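Local coordinates for protein heroin esterase (Rhodococcus sp., PDB 1LZL) that probably hydrolyses acetyl esters, including those of heroin, as an esterase of the alpha/beta hydrolase fold, at residues V181-L186 / T310-G315. Sequence-based numbering, arbitrary orientation.
Unlike the reference sequence in segment 310-315: Thr310 (reference Cys), Ala311 (reference Asp), Ile312 (reference Pro), Arg313 (reference Glu), Gly315 (reference Val).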
loop_
_atom_site.group_PDB
_atom_site.type_symbol
_atom_site.label_atom_id
_atom_site.label_comp_id
_atom_site.label_asym_id
_atom_site.label_seq_id
_atom_site.Cartn_x
_atom_site.Cartn_y
_atom_site.Cartn_z
ATOM N N VAL A 181 -3.468 16.492 0.983
ATOM C CA VAL A 181 -3.594 15.259 0.204
ATOM C C VAL A 181 -4.972 15.231 -0.479
ATOM O O VAL A 181 -5.989 15.378 0.236
ATOM C CB VAL A 181 -3.337 14.039 1.118
ATOM C CG1 VAL A 181 -3.601 12.772 0.300
ATOM C CG2 VAL A 181 -1.927 14.036 1.683
ATOM N N ALA A 182 -4.978 15.111 -1.805
ATOM C CA ALA A 182 -6.222 15.187 -2.584
ATOM C C ALA A 182 -7.005 13.866 -2.605
ATOM O O ALA A 182 -8.229 13.866 -2.779
ATOM C CB ALA A 182 -5.931 15.599 -4.017
ATOM N N PHE A 183 -6.299 12.750 -2.451
ATOM C CA PHE A 183 -6.897 11.416 -2.652
ATOM C C PHE A 183 -6.072 10.363 -1.928
ATOM O O PHE A 183 -4.835 10.497 -1.873
ATOM C CB PHE A 183 -6.990 11.091 -4.132
ATOM C CG PHE A 183 -7.836 9.854 -4.458
ATOM C CD1 PHE A 183 -9.205 9.852 -4.238
ATOM C CD2 PHE A 183 -7.229 8.723 -4.977
ATOM C CE1 PHE A 183 -10.008 8.759 -4.556
ATOM C CE2 PHE A 183 -8.013 7.626 -5.313
ATOM C CZ PHE A 183 -9.382 7.630 -5.087
ATOM N N GLN A 184 -6.772 9.364 -1.378
ATOM C CA GLN A 184 -6.152 8.261 -0.644
ATOM C C GLN A 184 -6.517 6.935 -1.266
ATOM O O GLN A 184 -7.708 6.665 -1.400
ATOM C CB GLN A 184 -6.615 8.366 0.818
ATOM C CG GLN A 184 -6.120 7.195 1.653
ATOM C CD GLN A 184 -6.436 7.325 3.132
ATOM O OE1 GLN A 184 -5.571 7.050 3.949
ATOM N NE2 GLN A 184 -7.681 7.708 3.441
ATOM N N PHE A 185 -5.542 6.086 -1.612
ATOM C CA PHE A 185 -5.824 4.838 -2.320
ATOM C C PHE A 185 -5.259 3.674 -1.501
ATOM O O PHE A 185 -4.006 3.564 -1.413
ATOM C CB PHE A 185 -5.218 4.911 -3.730
ATOM C CG PHE A 185 -5.485 3.663 -4.542
ATOM C CD1 PHE A 185 -4.678 2.524 -4.487
ATOM C CD2 PHE A 185 -6.597 3.629 -5.365
ATOM C CE1 PHE A 185 -4.996 1.400 -5.215
ATOM C CE2 PHE A 185 -6.894 2.501 -6.114
ATOM C CZ PHE A 185 -6.113 1.377 -6.038
ATOM N N LEU A 186 -6.137 2.855 -0.967
ATOM C CA LEU A 186 -5.741 1.804 -0.047
ATOM C C LEU A 186 -6.084 0.439 -0.605
ATOM O O LEU A 186 -7.294 0.087 -0.643
ATOM C CB LEU A 186 -6.424 2.039 1.327
ATOM C CG LEU A 186 -6.170 3.427 1.942
ATOM C CD1 LEU A 186 -6.861 3.526 3.296
ATOM C CD2 LEU A 186 -4.671 3.736 2.089
ATOM N N THR A 310 -9.426 3.863 -12.860
ATOM C CA THR A 310 -10.591 4.747 -12.869
ATOM C C THR A 310 -10.656 5.569 -11.578
ATOM O O THR A 310 -10.872 6.789 -11.554
ATOM C CB THR A 310 -11.886 3.961 -13.075
ATOM O OG1 THR A 310 -11.869 3.470 -14.436
ATOM C CG2 THR A 310 -13.097 4.858 -12.988
ATOM N N ALA A 311 -10.416 4.916 -10.441
ATOM C CA ALA A 311 -10.513 5.599 -9.151
ATOM C C ALA A 311 -9.474 6.706 -9.005
ATOM O O ALA A 311 -9.756 7.828 -8.548
ATOM C CB ALA A 311 -10.336 4.564 -8.019
ATOM N N ILE A 312 -8.218 6.356 -9.396
ATOM C CA ILE A 312 -7.133 7.335 -9.264
ATOM C C ILE A 312 -7.347 8.475 -10.267
ATOM O O ILE A 312 -7.156 9.651 -9.879
ATOM C CB ILE A 312 -5.773 6.647 -9.413
ATOM C CG1 ILE A 312 -5.526 5.684 -8.237
ATOM C CG2 ILE A 312 -4.625 7.633 -9.526
ATOM C CD1 ILE A 312 -4.387 4.711 -8.481
ATOM N N ARG A 313 -7.728 8.101 -11.512
ATOM C CA ARG A 313 -8.012 9.174 -12.476
ATOM C C ARG A 313 -9.031 10.175 -11.977
ATOM O O ARG A 313 -8.882 11.395 -12.094
ATOM C CB ARG A 313 -8.532 8.557 -13.787
ATOM C CG ARG A 313 -8.683 9.610 -14.870
ATOM C CD ARG A 313 -9.185 9.006 -16.165
ATOM N NE ARG A 313 -10.578 8.582 -15.976
ATOM C CZ ARG A 313 -10.943 7.332 -16.278
ATOM N NH1 ARG A 313 -10.030 6.477 -16.750
ATOM N NH2 ARG A 313 -12.183 6.916 -16.121
ATOM N N ARG A 314 -10.123 9.660 -11.379
ATOM C CA ARG A 314 -11.183 10.555 -10.950
ATOM C C ARG A 314 -10.800 11.296 -9.686
ATOM O O ARG A 314 -11.079 12.492 -9.531
ATOM C CB ARG A 314 -12.494 9.788 -10.769
ATOM C CG ARG A 314 -13.623 10.714 -10.366
ATOM C CD ARG A 314 -14.720 9.797 -9.787
ATOM N NE ARG A 314 -14.568 9.822 -8.368
ATOM C CZ ARG A 314 -15.028 10.050 -7.179
ATOM N NH1 ARG A 314 -16.261 10.477 -6.920
ATOM N NH2 ARG A 314 -14.140 9.809 -6.204
ATOM N N GLY A 315 -10.119 10.584 -8.783
ATOM C CA GLY A 315 -9.709 11.168 -7.512
ATOM C C GLY A 315 -8.785 12.374 -7.752
ATOM O O GLY A 315 -8.783 13.278 -6.914
HETATM O O HOH W 1 -10.208 13.327 -4.726
#
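In the central sheet of this alpha/beta hydrolase, strand 183-187 lies between strands 153-159 and 252-257, and the last turns of helix 299-315 lie along one face of the sheet. The short axes run nearly antiparallel, at 167° and 9.0 Å, a separation bridged by two phenylalanines. In both, CB points toward the helix and CG, anti to the backbone N, carries the ring on. The Phe183 ring lies against the helix backbone: Gly315 CA sits over one face, 3.8 Å from the ring centroid, as a CH-pi contact. A CB built on Gly315 would fall 2.4 Å from Phe183 CD1, so the ring can come this close because the residue has no side chain. At the ring tip, Phe183 CZ comes 3.5 Å from Ala311 O, a carbonyl that already accepts the helical hydrogen bond from Gly315 N. Two residues further along the strand, Phe185 takes Ile312 CD1 over a face, 4.1 Å from its ring centroid, while Ala311 CB stands at the ring edge. The isoleucine chain crosses Phe185 at about a right angle, and its CG1 reaches 3.7 Å from Phe185 CD2. A leucine at Phe183 would remove the flat face under Gly315 CA and would probably loosen the seating of the helix end. Beyond the rings, one water donates to both Ala182 O (2.8 Å) and Gly315 O (2.6 Å), tying the strand entrance to the last helical turn. Gln184 and Leu186 instead meet helix 161-176, so strand 183-187 is sandwiched between helices, the layered alpha-beta-alpha arrangement characteristic of the alpha/beta hydrolase fold.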